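Local coordinates for protein glycerol dehydrogenase (Schizosaccharomyces pombe, PDB 1TA9) that catalyses the NAD-dependent oxidation of glycerol to dihydroxyacetone with the help of a zinc ion, a step in the assimilation of glycerol, at residues F126-D136 against K156-I164. Residues are numbered along the deposited sequence; the frame is centred on the assembly and turned at random.
Sequences FGGEASLVELD and KTMDSAKYI
Helix 132-136 crosses helix 156-164 at -62°, their axes 10.5 Å apart at closest approach, and the loop leading into helix 132-136 brings Phe126 and Ala130 against the first turn of 156-164. The ring of Phe126 reaches that turn because chi1 of -177° sets CG opposite the backbone N, beside the carbonyl carbon. Thr157 CA lies over one face and Gly128 N over the opposite one, Ala130 CA sits at the edge in the ring plane, and Phe126 CE1 meets Lys156 CB at 3.5 Å. Gly128 O lies 3.3 Å from CD of the extended Lys156. In this Rossmann-like nucleotide-binding domain of the iron-containing alcohol dehydrogenase family, both helices follow strands of a parallel sheet; Lys156 and Thr157 belong to the probable NAD(+) site. Ser160 is small enough to sit between Phe126 and Leu135, with Ala130 CB facing its OG; its hydroxyl donates to Lys156 O (OG to O 2.8 Å), so the hydroxyl of this buried serine is satisfied within its own helix. Replacing Phe126 by alanine would probably open a gap between loop and helix, depriving Thr157, Ser160 and the aliphatic base of Lys156 of their aromatic neighbour. Two-branched Leu135 serves both neighbours: CD2 comes within a tight 3.3 Å of Ser160 CB, and CD1 meets Tyr163 CD2 at 3.5 Å. Tyr163 suits this border, offering its ring to the leucines, with Leu132 CD2 3.7 Å from Tyr163 CZ, and its OH to exposed Asp136 OD1 in a weak 3.5 Å hydrogen bond.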
loop_
_atom_site.group_PDB
_atom_site.type_symbol
_atom_site.label_atom_id
_atom_site.label_comp_id
_atom_site.label_asym_id
_atom_site.label_seq_id
_atom_site.Cartn_x
_atom_site.Cartn_y
_atom_site.Cartn_z
ATOM N N PHE B 126 21.326 -30.155 -45.208
ATOM C CA PHE B 126 20.360 -29.182 -45.689
ATOM C C PHE B 126 21.106 -28.241 -46.621
ATOM O O PHE B 126 22.155 -27.705 -46.259
ATOM C CB PHE B 126 19.767 -28.393 -44.521
ATOM C CG PHE B 126 18.713 -27.406 -44.928
ATOM C CD1 PHE B 126 18.763 -26.090 -44.475
ATOM C CD2 PHE B 126 17.667 -27.787 -45.764
ATOM C CE1 PHE B 126 17.785 -25.168 -44.850
ATOM C CE2 PHE B 126 16.685 -26.873 -46.145
ATOM C CZ PHE B 126 16.746 -25.559 -45.686
ATOM N N GLY B 127 20.570 -28.048 -47.820
ATOM C CA GLY B 127 21.214 -27.175 -48.784
ATOM C C GLY B 127 21.027 -25.702 -48.478
ATOM O O GLY B 127 21.379 -24.845 -49.290
ATOM N N GLY B 128 20.470 -25.404 -47.309
ATOM C CA GLY B 128 20.252 -24.020 -46.928
ATOM C C GLY B 128 19.025 -23.437 -47.598
ATOM O O GLY B 128 18.490 -22.420 -47.155
ATOM N N GLU B 129 18.578 -24.088 -48.669
ATOM C CA GLU B 129 17.406 -23.640 -49.413
ATOM C C GLU B 129 16.180 -24.466 -49.038
ATOM O O GLU B 129 16.064 -25.633 -49.418
ATOM C CB GLU B 129 17.672 -23.745 -50.911
ATOM N N ALA B 130 15.266 -23.848 -48.297
ATOM C CA ALA B 130 14.046 -24.516 -47.853
ATOM C C ALA B 130 12.957 -24.525 -48.924
ATOM O O ALA B 130 11.792 -24.234 -48.641
ATOM C CB ALA B 130 13.525 -23.845 -46.587
ATOM N N SER B 131 13.338 -24.864 -50.152
ATOM C CA SER B 131 12.393 -24.915 -51.260
ATOM C C SER B 131 11.715 -26.279 -51.314
ATOM O O SER B 131 12.287 -27.280 -50.886
ATOM C CB SER B 131 13.114 -24.642 -52.571
ATOM N N LEU B 132 10.492 -26.318 -51.837
ATOM C CA LEU B 132 9.762 -27.575 -51.949
ATOM C C LEU B 132 10.561 -28.545 -52.813
ATOM O O LEU B 132 10.569 -29.752 -52.566
ATOM C CB LEU B 132 8.383 -27.342 -52.573
ATOM C CG LEU B 132 7.337 -26.627 -51.712
ATOM C CD1 LEU B 132 6.089 -26.355 -52.536
ATOM C CD2 LEU B 132 6.997 -27.485 -50.505
ATOM N N VAL B 133 11.235 -28.005 -53.824
ATOM C CA VAL B 133 12.045 -28.812 -54.729
ATOM C C VAL B 133 13.201 -29.456 -53.973
ATOM O O VAL B 133 13.497 -30.636 -54.159
ATOM C CB VAL B 133 12.580 -27.945 -55.864
ATOM N N GLU B 134 13.850 -28.673 -53.118
ATOM C CA GLU B 134 14.970 -29.170 -52.332
ATOM C C GLU B 134 14.476 -30.093 -51.222
ATOM O O GLU B 134 15.143 -31.067 -50.871
ATOM C CB GLU B 134 15.747 -28.001 -51.739
ATOM N N LEU B 135 13.306 -29.781 -50.673
ATOM C CA LEU B 135 12.723 -30.582 -49.603
ATOM C C LEU B 135 12.321 -31.958 -50.111
ATOM O O LEU B 135 12.535 -32.966 -49.437
ATOM C CB LEU B 135 11.497 -29.879 -49.014
ATOM C CG LEU B 135 11.752 -28.548 -48.304
ATOM C CD1 LEU B 135 10.439 -27.979 -47.800
ATOM C CD2 LEU B 135 12.721 -28.754 -47.155
ATOM N N ASP B 136 11.733 -31.995 -51.300
ATOM C CA ASP B 136 11.313 -33.258 -51.888
ATOM C C ASP B 136 12.540 -34.093 -52.226
ATOM O O ASP B 136 12.501 -35.320 -52.154
ATOM C CB ASP B 136 10.475 -33.008 -53.143
ATOM C CG ASP B 136 9.148 -32.343 -52.829
ATOM O OD1 ASP B 136 8.407 -32.876 -51.976
ATOM O OD2 ASP B 136 8.843 -31.291 -53.432
ATOM N N LYS B 156 15.015 -22.460 -40.993
ATOM C CA LYS B 156 14.907 -23.146 -42.274
ATOM C C LYS B 156 15.067 -24.651 -42.109
ATOM O O LYS B 156 14.309 -25.431 -42.686
ATOM C CB LYS B 156 15.957 -22.622 -43.259
ATOM C CG LYS B 156 15.669 -21.225 -43.802
ATOM C CD LYS B 156 16.681 -20.843 -44.875
ATOM C CE LYS B 156 16.386 -19.473 -45.458
ATOM N NZ LYS B 156 17.347 -19.123 -46.545
ATOM N N THR B 157 16.053 -25.062 -41.321
ATOM C CA THR B 157 16.278 -26.485 -41.104
ATOM C C THR B 157 15.126 -27.089 -40.306
ATOM O O THR B 157 14.658 -28.190 -40.606
ATOM C CB THR B 157 17.596 -26.734 -40.345
ATOM O OG1 THR B 157 18.686 -26.192 -41.099
ATOM C CG2 THR B 157 17.825 -28.225 -40.141
ATOM N N MET B 158 14.668 -26.360 -39.290
ATOM C CA MET B 158 13.576 -26.838 -38.452
ATOM C C MET B 158 12.281 -26.984 -39.248
ATOM O O MET B 158 11.544 -27.953 -39.070
ATOM C CB MET B 158 13.365 -25.895 -37.259
ATOM C CG MET B 158 14.516 -25.909 -36.253
ATOM S SD MET B 158 14.166 -25.039 -34.693
ATOM C CE MET B 158 14.995 -23.464 -34.986
ATOM N N ASP B 159 12.003 -26.029 -40.129
ATOM C CA ASP B 159 10.793 -26.105 -40.933
ATOM C C ASP B 159 10.886 -27.203 -41.985
ATOM O O ASP B 159 9.888 -27.841 -42.315
ATOM C CB ASP B 159 10.498 -24.755 -41.586
ATOM C CG ASP B 159 9.986 -23.739 -40.587
ATOM O OD1 ASP B 159 9.061 -24.084 -39.825
ATOM O OD2 ASP B 159 10.500 -22.603 -40.560
ATOM N N SER B 160 12.087 -27.427 -42.506
ATOM C CA SER B 160 12.285 -28.472 -43.503
ATOM C C SER B 160 12.030 -29.830 -42.849
ATOM O O SER B 160 11.435 -30.725 -43.456
ATOM C CB SER B 160 13.712 -28.413 -44.056
ATOM O OG SER B 160 13.926 -27.212 -44.783
ATOM N N ALA B 161 12.473 -29.970 -41.603
ATOM C CA ALA B 161 12.294 -31.213 -40.861
ATOM C C ALA B 161 10.816 -31.505 -40.610
ATOM O O ALA B 161 10.366 -32.642 -40.757
ATOM C CB ALA B 161 13.044 -31.141 -39.535
ATOM N N LYS B 162 10.064 -30.474 -40.232
ATOM C CA LYS B 162 8.639 -30.622 -39.961
ATOM C C LYS B 162 7.894 -31.010 -41.231
ATOM O O LYS B 162 6.992 -31.846 -41.206
ATOM C CB LYS B 162 8.061 -29.313 -39.408
ATOM C CG LYS B 162 8.611 -28.912 -38.045
ATOM C CD LYS B 162 8.051 -27.572 -37.588
ATOM C CE LYS B 162 8.699 -27.130 -36.278
ATOM N NZ LYS B 162 8.189 -25.808 -35.798
ATOM N N TYR B 163 8.278 -30.388 -42.341
ATOM C CA TYR B 163 7.652 -30.666 -43.628
ATOM C C TYR B 163 7.868 -32.121 -44.033
ATOM O O TYR B 163 6.918 -32.836 -44.350
ATOM C CB TYR B 163 8.230 -29.744 -44.703
ATOM C CG TYR B 163 7.733 -30.055 -46.098
ATOM C CD1 TYR B 163 6.451 -29.682 -46.505
ATOM C CD2 TYR B 163 8.535 -30.750 -47.002
ATOM C CE1 TYR B 163 5.980 -29.997 -47.782
ATOM C CE2 TYR B 163 8.075 -31.070 -48.277
ATOM C CZ TYR B 163 6.798 -30.689 -48.660
ATOM O OH TYR B 163 6.345 -31.002 -49.924
ATOM N N ILE B 164 9.123 -32.556 -44.023
ATOM C CA ILE B 164 9.456 -33.926 -44.402
ATOM C C ILE B 164 8.767 -34.945 -43.498
ATOM O O ILE B 164 8.196 -35.926 -43.978
ATOM C CB ILE B 164 10.985 -34.146 -44.362
ATOM C CG1 ILE B 164 11.658 -33.205 -45.362
ATOM C CG2 ILE B 164 11.321 -35.602 -44.678
ATOM C CD1 ILE B 164 13.172 -33.204 -45.294
#